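Local coordinates for putative aspartyl-tRNA synthetase (Leishmania major, PDB 6OD8), which probably charges tRNA(Asp) with L-aspartate at the expense of ATP, as a class II aminoacyl-tRNA synthetase built as a dimer, at residues M210-L215 / A219-Q224; V199-R204 / V543-L548. All blocks are in the same frame, centred on the assembly; numbering follows the deposited sequence.

Contact 1: M210-L215 / A219-Q224; sequences MDLRTL and AIFRLQ
Leu212 packs on Phe221 where the chain turns out of the short helix 208-211 into the long helix 215-237, a local contact across the turn that joins two successive helices in the class II synthetase domain. The side-chain part is apolar and buried. One methyl of Leu212 does the touching: CD2 lies 3.5 Å from Phe221 CD1 and equally far from CE1. It meets this side of the ring obliquely, and the two side chains cross at about a right angle. Phe221 CG stands beside its own backbone N (chi1 -70°), and the ring reaches back toward the turn. The second link is backbone. Ala219 N donates to Leu215 O at 2.9 Å, the i to i+4 bond of the first turn of helix 215-237. Ala219 CB sits 3.4 Å from the same oxygen. A type I beta turn from Asp211 to Thr214 sets the change of direction, and Thr214 is the N-cap of the second helix. Arg213 NH1 hydrogen-bonds to Leu518 O of the second subunit, which places the turn near the dimer interface. Helix 346-353 packs on Ala219 and Ile220, helix 530-538 covers Ile220, Leu223 and Gln224, and helix 185-189 lies against Thr214.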
ATOM      1  N   MET A 210       6.788 -11.330  21.203  1.00 16.51           N
ATOM      2  CA  MET A 210       6.144 -11.391  22.511  1.00 17.81           C
ATOM      3  C   MET A 210       5.386 -10.096  22.805  1.00 21.98           C
ATOM      4  O   MET A 210       4.229 -10.117  23.257  1.00 21.38           O
ATOM      5  CB  MET A 210       7.203 -11.661  23.590  1.00 19.77           C
ATOM      6  CG  MET A 210       6.668 -11.861  24.972  1.00 24.59           C
ATOM      7  SD  MET A 210       5.759 -13.436  25.124  1.00 26.42           S
ATOM      8  CE  MET A 210       5.199 -13.276  26.817  1.00 27.00           C
ATOM      9  N   ASP A 211       6.046  -8.959  22.583  1.00 18.18           N
ATOM     10  CA  ASP A 211       5.435  -7.656  22.863  1.00 19.81           C
ATOM     11  C   ASP A 211       4.125  -7.470  22.113  1.00 18.35           C
ATOM     12  O   ASP A 211       3.167  -6.895  22.651  1.00 19.27           O
ATOM     13  CB  ASP A 211       6.388  -6.525  22.483  1.00 23.63           C
ATOM     14  CG  ASP A 211       5.702  -5.158  22.571  1.00 28.35           C
ATOM     15  OD1 ASP A 211       5.509  -4.668  23.699  1.00 30.96           O
ATOM     16  OD2 ASP A 211       5.278  -4.630  21.526  1.00 30.62           O
ATOM     17  N   LEU A 212       4.065  -7.919  20.854  1.00 17.43           N
ATOM     18  CA  LEU A 212       2.874  -7.663  20.061  1.00 17.98           C
ATOM     19  C   LEU A 212       1.641  -8.333  20.653  1.00 22.28           C
ATOM     20  O   LEU A 212       0.524  -7.968  20.285  1.00 17.17           O
ATOM     21  CB  LEU A 212       3.078  -8.134  18.608  1.00 21.28           C
ATOM     22  CG  LEU A 212       4.055  -7.340  17.729  1.00 32.14           C
ATOM     23  CD1 LEU A 212       4.379  -8.087  16.423  1.00 29.43           C
ATOM     24  CD2 LEU A 212       3.495  -5.939  17.422  1.00 32.37           C
ATOM     25  N   ARG A 213       1.817  -9.327  21.529  1.00 18.60           N
ATOM     26  CA  ARG A 213       0.689 -10.031  22.121  1.00 18.36           C
ATOM     27  C   ARG A 213      -0.042  -9.200  23.173  1.00 26.24           C
ATOM     28  O   ARG A 213      -1.144  -9.584  23.571  1.00 21.89           O
ATOM     29  CB  ARG A 213       1.166 -11.355  22.744  1.00 19.36           C
ATOM     30  CG  ARG A 213       1.908 -12.249  21.751  1.00 20.58           C
ATOM     31  CD  ARG A 213       2.537 -13.481  22.441  1.00 20.08           C
ATOM     32  NE  ARG A 213       3.513 -14.085  21.530  1.00 20.65           N
ATOM     33  CZ  ARG A 213       4.172 -15.211  21.757  1.00 25.46           C
ATOM     34  NH1 ARG A 213       3.978 -15.900  22.883  1.00 18.15           N
ATOM     35  NH2 ARG A 213       5.020 -15.648  20.843  1.00 19.31           N
ATOM     36  N   THR A 214       0.546  -8.102  23.650  1.00 18.71           N
ATOM     37  CA  THR A 214      -0.116  -7.266  24.639  1.00 21.55           C
ATOM     38  C   THR A 214      -1.280  -6.513  24.002  1.00 20.45           C
ATOM     39  O   THR A 214      -1.332  -6.315  22.787  1.00 21.63           O
ATOM     40  CB  THR A 214       0.862  -6.259  25.279  1.00 18.83           C
ATOM     41  OG1 THR A 214       1.299  -5.334  24.287  1.00 22.59           O
ATOM     42  CG2 THR A 214       2.083  -6.974  25.879  1.00 20.59           C
ATOM     43  N   LEU A 215      -2.243  -6.122  24.845  1.00 19.20           N
ATOM     44  CA  LEU A 215      -3.427  -5.426  24.340  1.00 18.11           C
ATOM     45  C   LEU A 215      -3.044  -4.161  23.600  1.00 20.57           C
ATOM     46  O   LEU A 215      -3.493  -3.930  22.471  1.00 18.66           O
ATOM     47  CB  LEU A 215      -4.384  -5.078  25.493  1.00 19.40           C
ATOM     48  CG  LEU A 215      -5.114  -6.224  26.181  1.00 29.34           C
ATOM     49  CD1 LEU A 215      -5.895  -5.681  27.391  1.00 29.22           C
ATOM     50  CD2 LEU A 215      -6.042  -6.867  25.206  1.00 32.82           C
ATOM     51  N   ALA A 219      -3.237  -3.368  19.602  1.00 17.91           N
ATOM     52  CA  ALA A 219      -4.193  -2.344  19.169  1.00 15.72           C
ATOM     53  C   ALA A 219      -3.510  -1.270  18.348  1.00 17.74           C
ATOM     54  O   ALA A 219      -4.086  -0.765  17.376  1.00 15.34           O
ATOM     55  CB  ALA A 219      -4.903  -1.711  20.378  1.00 17.41           C
ATOM     56  N   ILE A 220      -2.300  -0.879  18.741  1.00 15.70           N
ATOM     57  CA  ILE A 220      -1.576   0.132  17.961  1.00 16.13           C
ATOM     58  C   ILE A 220      -1.439  -0.297  16.507  1.00 15.53           C
ATOM     59  O   ILE A 220      -1.648   0.501  15.581  1.00 17.22           O
ATOM     60  CB  ILE A 220      -0.201   0.410  18.592  1.00 15.75           C
ATOM     61  CG1 ILE A 220      -0.369   1.145  19.919  1.00 18.83           C
ATOM     62  CG2 ILE A 220       0.673   1.190  17.646  1.00 15.12           C
ATOM     63  CD1 ILE A 220       0.936   1.232  20.733  1.00 15.82           C
ATOM     64  N   PHE A 221      -1.113  -1.567  16.270  1.00 15.26           N
ATOM     65  CA  PHE A 221      -0.850  -1.943  14.888  1.00 18.95           C
ATOM     66  C   PHE A 221      -2.120  -2.263  14.114  1.00 17.73           C
ATOM     67  O   PHE A 221      -2.124  -2.116  12.891  1.00 15.93           O
ATOM     68  CB  PHE A 221       0.163  -3.086  14.858  1.00 17.20           C
ATOM     69  CG  PHE A 221       1.530  -2.619  15.262  1.00 17.27           C
ATOM     70  CD1 PHE A 221       2.037  -2.911  16.508  1.00 17.45           C
ATOM     71  CD2 PHE A 221       2.264  -1.804  14.405  1.00 17.61           C
ATOM     72  CE1 PHE A 221       3.282  -2.437  16.888  1.00 15.70           C
ATOM     73  CE2 PHE A 221       3.498  -1.310  14.781  1.00 17.07           C
ATOM     74  CZ  PHE A 221       4.011  -1.637  16.029  1.00 16.35           C
ATOM     75  N   ARG A 222      -3.204  -2.639  14.790  1.00 17.53           N
ATOM     76  CA  ARG A 222      -4.500  -2.646  14.118  1.00 15.88           C
ATOM     77  C   ARG A 222      -4.887  -1.235  13.674  1.00 13.48           C
ATOM     78  O   ARG A 222      -5.403  -1.042  12.567  1.00 16.04           O
ATOM     79  CB  ARG A 222      -5.567  -3.233  15.040  1.00 13.56           C
ATOM     80  CG  ARG A 222      -5.373  -4.745  15.320  1.00 20.68           C
ATOM     81  CD  ARG A 222      -6.384  -5.243  16.347  1.00 28.00           C
ATOM     82  NE  ARG A 222      -7.730  -5.079  15.822  1.00 38.77           N
ATOM     83  CZ  ARG A 222      -8.391  -6.023  15.152  1.00 48.12           C
ATOM     84  NH1 ARG A 222      -7.834  -7.212  14.949  1.00 42.29           N
ATOM     85  NH2 ARG A 222      -9.614  -5.778  14.694  1.00 47.31           N
ATOM     86  N   LEU A 223      -4.665  -0.238  14.537  1.00 12.45           N
ATOM     87  CA  LEU A 223      -4.965   1.142  14.141  1.00 12.35           C
ATOM     88  C   LEU A 223      -4.044   1.619  13.025  1.00 11.93           C
ATOM     89  O   LEU A 223      -4.486   2.322  12.116  1.00 13.21           O
ATOM     90  CB  LEU A 223      -4.873   2.081  15.353  1.00 12.82           C
ATOM     91  CG  LEU A 223      -5.948   1.807  16.411  1.00 17.75           C
ATOM     92  CD1 LEU A 223      -5.602   2.548  17.701  1.00 19.21           C
ATOM     93  CD2 LEU A 223      -7.320   2.221  15.894  1.00 19.15           C
ATOM     94  N   GLN A 224      -2.775   1.209  13.042  1.00 12.46           N
ATOM     95  CA  GLN A 224      -1.894   1.555  11.934  1.00 13.55           C
ATOM     96  C   GLN A 224      -2.444   1.034  10.608  1.00 18.01           C
ATOM     97  O   GLN A 224      -2.438   1.746   9.591  1.00 13.89           O
ATOM     98  CB  GLN A 224      -0.486   1.005  12.183  1.00 14.53           C
ATOM     99  CG  GLN A 224       0.591   1.643  11.268  1.00 13.32           C
ATOM    100  CD  GLN A 224       1.728   0.675  10.954  1.00 17.58           C
ATOM    101  OE1 GLN A 224       1.585  -0.209  10.111  1.00 23.10           O
ATOM    102  NE2 GLN A 224       2.838   0.823  11.649  1.00 15.07           N
TER

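Contact 2: V199-R204 / V543-L548; sequences VNLDTR and VRLASL
Leu201 touches Arg544 and Leu545, joining the first turn of helix 201-206 to a 3-10 turn, residues 543-545, in the class II catalytic domain. The two segments are 339 residues apart in sequence, so the contact is purely tertiary. Leu201 carries one side of it. Its CB bond points toward the 3-10 turn. CG lies anti to the backbone N (chi1 -178°), and this carries the two methyls to the 543-545 turn, where they part. CD1 meets the tip of Leu545, with CD2 of that residue 3.9 Å away. Leu201 CD2 goes to the aliphatic part of Arg544: CD lies at 3.8 Å and CB at 4.1 Å. Leu201 crosses the arginine at about a right angle, while it meets Leu545 at a slant.

The arginine chain is extended from CG to NE and carries the guanidinium on to other partners; CB and CD are the atoms that touch Leu201. NE forms a salt bridge with Asp552, and NH1 bonds to Thr304 O. Asp202, next in the helix, forms a salt bridge with Arg555.

The helix start is itself capped. Asn200 is the N-cap, and its OD1 accepts two bonds from Thr203, both from the same face of the amide plane. The bond from Thr203 N is 3.0 Å long and nearly straight (172° at the hydrogen). Thr203 OG1 donates to the same OD1 at 3.1 Å, from above the carbonyl plane.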
ATOM      1  N   VAL A 199       8.964  -3.285  31.401  1.00 32.41           N
ATOM      2  CA  VAL A 199       9.896  -3.768  30.390  1.00 30.16           C
ATOM      3  C   VAL A 199      10.426  -2.571  29.620  1.00 30.90           C
ATOM      4  O   VAL A 199       9.642  -1.749  29.130  1.00 31.51           O
ATOM      5  CB  VAL A 199       9.219  -4.761  29.433  1.00 26.73           C
ATOM      6  CG1 VAL A 199      10.232  -5.275  28.430  1.00 27.57           C
ATOM      7  CG2 VAL A 199       8.579  -5.883  30.219  1.00 29.62           C
ATOM      8  N   ASN A 200      11.747  -2.476  29.489  1.00 28.25           N
ATOM      9  CA  ASN A 200      12.251  -1.323  28.762  1.00 26.62           C
ATOM     10  C   ASN A 200      12.174  -1.573  27.261  1.00 30.08           C
ATOM     11  O   ASN A 200      12.000  -2.704  26.785  1.00 24.83           O
ATOM     12  CB  ASN A 200      13.673  -0.961  29.211  1.00 36.12           C
ATOM     13  CG  ASN A 200      14.710  -1.964  28.787  1.00 37.57           C
ATOM     14  OD1 ASN A 200      14.809  -2.331  27.620  1.00 44.67           O
ATOM     15  ND2 ASN A 200      15.526  -2.391  29.739  1.00 51.78           N
ATOM     16  N   LEU A 201      12.296  -0.485  26.511  1.00 26.19           N
ATOM     17  CA  LEU A 201      11.931  -0.521  25.104  1.00 26.71           C
ATOM     18  C   LEU A 201      12.845  -1.443  24.304  1.00 23.35           C
ATOM     19  O   LEU A 201      12.374  -2.177  23.429  1.00 24.67           O
ATOM     20  CB  LEU A 201      11.946   0.905  24.537  1.00 19.08           C
ATOM     21  CG  LEU A 201      11.534   1.009  23.071  1.00 21.15           C
ATOM     22  CD1 LEU A 201      10.147   0.439  22.833  1.00 23.28           C
ATOM     23  CD2 LEU A 201      11.559   2.458  22.654  1.00 24.76           C
ATOM     24  N   ASP A 202      14.153  -1.443  24.590  1.00 22.78           N
ATOM     25  CA  ASP A 202      15.035  -2.312  23.808  1.00 27.16           C
ATOM     26  C   ASP A 202      14.714  -3.789  24.031  1.00 24.52           C
ATOM     27  O   ASP A 202      14.720  -4.577  23.078  1.00 24.65           O
ATOM     28  CB  ASP A 202      16.503  -2.011  24.122  1.00 32.80           C
ATOM     29  CG  ASP A 202      17.002  -0.745  23.406  1.00 49.92           C
ATOM     30  OD1 ASP A 202      16.540  -0.469  22.264  1.00 42.84           O
ATOM     31  OD2 ASP A 202      17.845  -0.021  23.990  1.00 54.65           O
ATOM     32  N   THR A 203      14.426  -4.187  25.273  1.00 23.62           N
ATOM     33  CA  THR A 203      14.045  -5.574  25.526  1.00 26.36           C
ATOM     34  C   THR A 203      12.745  -5.918  24.808  1.00 24.31           C
ATOM     35  O   THR A 203      12.598  -7.007  24.240  1.00 24.61           O
ATOM     36  CB  THR A 203      13.916  -5.797  27.031  1.00 30.09           C
ATOM     37  OG1 THR A 203      15.143  -5.413  27.655  1.00 31.38           O
ATOM     38  CG2 THR A 203      13.625  -7.263  27.339  1.00 32.41           C
ATOM     39  N   ARG A 204      11.808  -4.974  24.803  1.00 22.50           N
ATOM     40  CA  ARG A 204      10.559  -5.109  24.060  1.00 23.88           C
ATOM     41  C   ARG A 204      10.811  -5.385  22.582  1.00 27.49           C
ATOM     42  O   ARG A 204      10.220  -6.297  21.993  1.00 25.65           O
ATOM     43  CB  ARG A 204       9.774  -3.816  24.217  1.00 27.21           C
ATOM     44  CG  ARG A 204       8.338  -3.937  24.521  1.00 39.52           C
ATOM     45  CD  ARG A 204       7.745  -2.540  24.631  1.00 36.39           C
ATOM     46  NE  ARG A 204       7.516  -2.152  26.017  1.00 32.15           N
ATOM     47  CZ  ARG A 204       6.437  -2.523  26.698  1.00 33.68           C
ATOM     48  NH1 ARG A 204       5.522  -3.286  26.104  1.00 30.68           N
ATOM     49  NH2 ARG A 204       6.264  -2.140  27.952  1.00 31.95           N
ATOM     50  N   VAL A 543       8.252   6.776  18.845  1.00 14.90           N
ATOM     51  CA  VAL A 543       7.794   6.351  17.527  1.00 14.36           C
ATOM     52  C   VAL A 543       7.997   4.854  17.314  1.00 16.82           C
ATOM     53  O   VAL A 543       7.318   4.255  16.470  1.00 18.81           O
ATOM     54  CB  VAL A 543       8.507   7.175  16.432  1.00 18.62           C
ATOM     55  CG1 VAL A 543       9.986   6.814  16.360  1.00 17.98           C
ATOM     56  CG2 VAL A 543       7.815   6.987  15.080  1.00 14.08           C
ATOM     57  N   ARG A 544       8.929   4.236  18.056  1.00 15.56           N
ATOM     58  CA  ARG A 544       9.149   2.797  17.943  1.00 19.09           C
ATOM     59  C   ARG A 544       7.957   1.992  18.434  1.00 19.71           C
ATOM     60  O   ARG A 544       7.855   0.802  18.106  1.00 20.86           O
ATOM     61  CB  ARG A 544      10.406   2.396  18.711  1.00 17.32           C
ATOM     62  CG  ARG A 544      11.654   3.090  18.130  1.00 21.30           C
ATOM     63  CD  ARG A 544      12.818   3.100  19.087  1.00 20.59           C
ATOM     64  NE  ARG A 544      13.971   3.780  18.494  1.00 23.66           N
ATOM     65  CZ  ARG A 544      14.086   5.103  18.393  1.00 26.21           C
ATOM     66  NH1 ARG A 544      13.102   5.895  18.820  1.00 21.13           N
ATOM     67  NH2 ARG A 544      15.189   5.646  17.854  1.00 23.37           N
ATOM     68  N   LEU A 545       7.064   2.598  19.224  1.00 20.34           N
ATOM     69  CA  LEU A 545       5.848   1.891  19.615  1.00 20.84           C
ATOM     70  C   LEU A 545       4.879   1.719  18.456  1.00 22.58           C
ATOM     71  O   LEU A 545       3.943   0.928  18.578  1.00 19.13           O
ATOM     72  CB  LEU A 545       5.141   2.622  20.760  1.00 15.79           C
ATOM     73  CG  LEU A 545       5.975   2.756  22.055  1.00 17.49           C
ATOM     74  CD1 LEU A 545       5.242   3.565  23.129  1.00 19.09           C
ATOM     75  CD2 LEU A 545       6.352   1.380  22.617  1.00 23.64           C
ATOM     76  N   ALA A 546       5.072   2.449  17.348  1.00 16.27           N
ATOM     77  CA  ALA A 546       4.163   2.406  16.205  1.00 16.01           C
ATOM     78  C   ALA A 546       4.846   1.911  14.939  1.00 13.81           C
ATOM     79  O   ALA A 546       4.338   2.128  13.826  1.00 16.78           O
ATOM     80  CB  ALA A 546       3.536   3.779  15.961  1.00 17.85           C
ATOM     81  N   SER A 547       5.995   1.261  15.077  1.00 14.00           N
ATOM     82  CA  SER A 547       6.714   0.692  13.944  1.00 16.77           C
ATOM     83  C   SER A 547       6.973  -0.764  14.295  1.00 14.16           C
ATOM     84  O   SER A 547       7.522  -1.050  15.357  1.00 14.86           O
ATOM     85  CB  SER A 547       8.026   1.441  13.676  1.00 15.26           C
ATOM     86  OG  SER A 547       8.739   0.879  12.571  1.00 17.64           O
ATOM     87  N   LEU A 548       6.538  -1.675  13.423  1.00 14.12           N
ATOM     88  CA  LEU A 548       6.470  -3.088  13.784  1.00 16.01           C
ATOM     89  C   LEU A 548       7.840  -3.637  14.173  1.00 19.97           C
ATOM     90  O   LEU A 548       7.995  -4.257  15.228  1.00 19.41           O
ATOM     91  CB  LEU A 548       5.868  -3.865  12.607  1.00 15.22           C
ATOM     92  CG  LEU A 548       5.049  -5.128  12.736  1.00 25.62           C
ATOM     93  CD1 LEU A 548       4.029  -5.034  13.856  1.00 23.09           C
ATOM     94  CD2 LEU A 548       4.376  -5.429  11.358  1.00 20.39           C
TER

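Contact 1 is nested inside the long loop closed by contact 2, and their centres lie 11 Å apart. Helices 201-206 and 208-211 follow each other in the chain, and a salt bridge ties them: Asp211 OD1 to Arg204 NH1, 2.8 Å. Segments 219-224 and 543-548 also meet directly. Gln224 NE2 probably donates to Ala546 O at 2.9 Å. Phe221 CE2 packs 3.3 Å from Leu548 N, and Ile220 CG2 packs 3.4 Å from Leu545 O. Arg208, at the start of helix 208-211, hydrogen-bonds to Ser547 O and Leu548 O. Together they join segments 199-204, 210-215 and 543-548 around the start of helix 215-237.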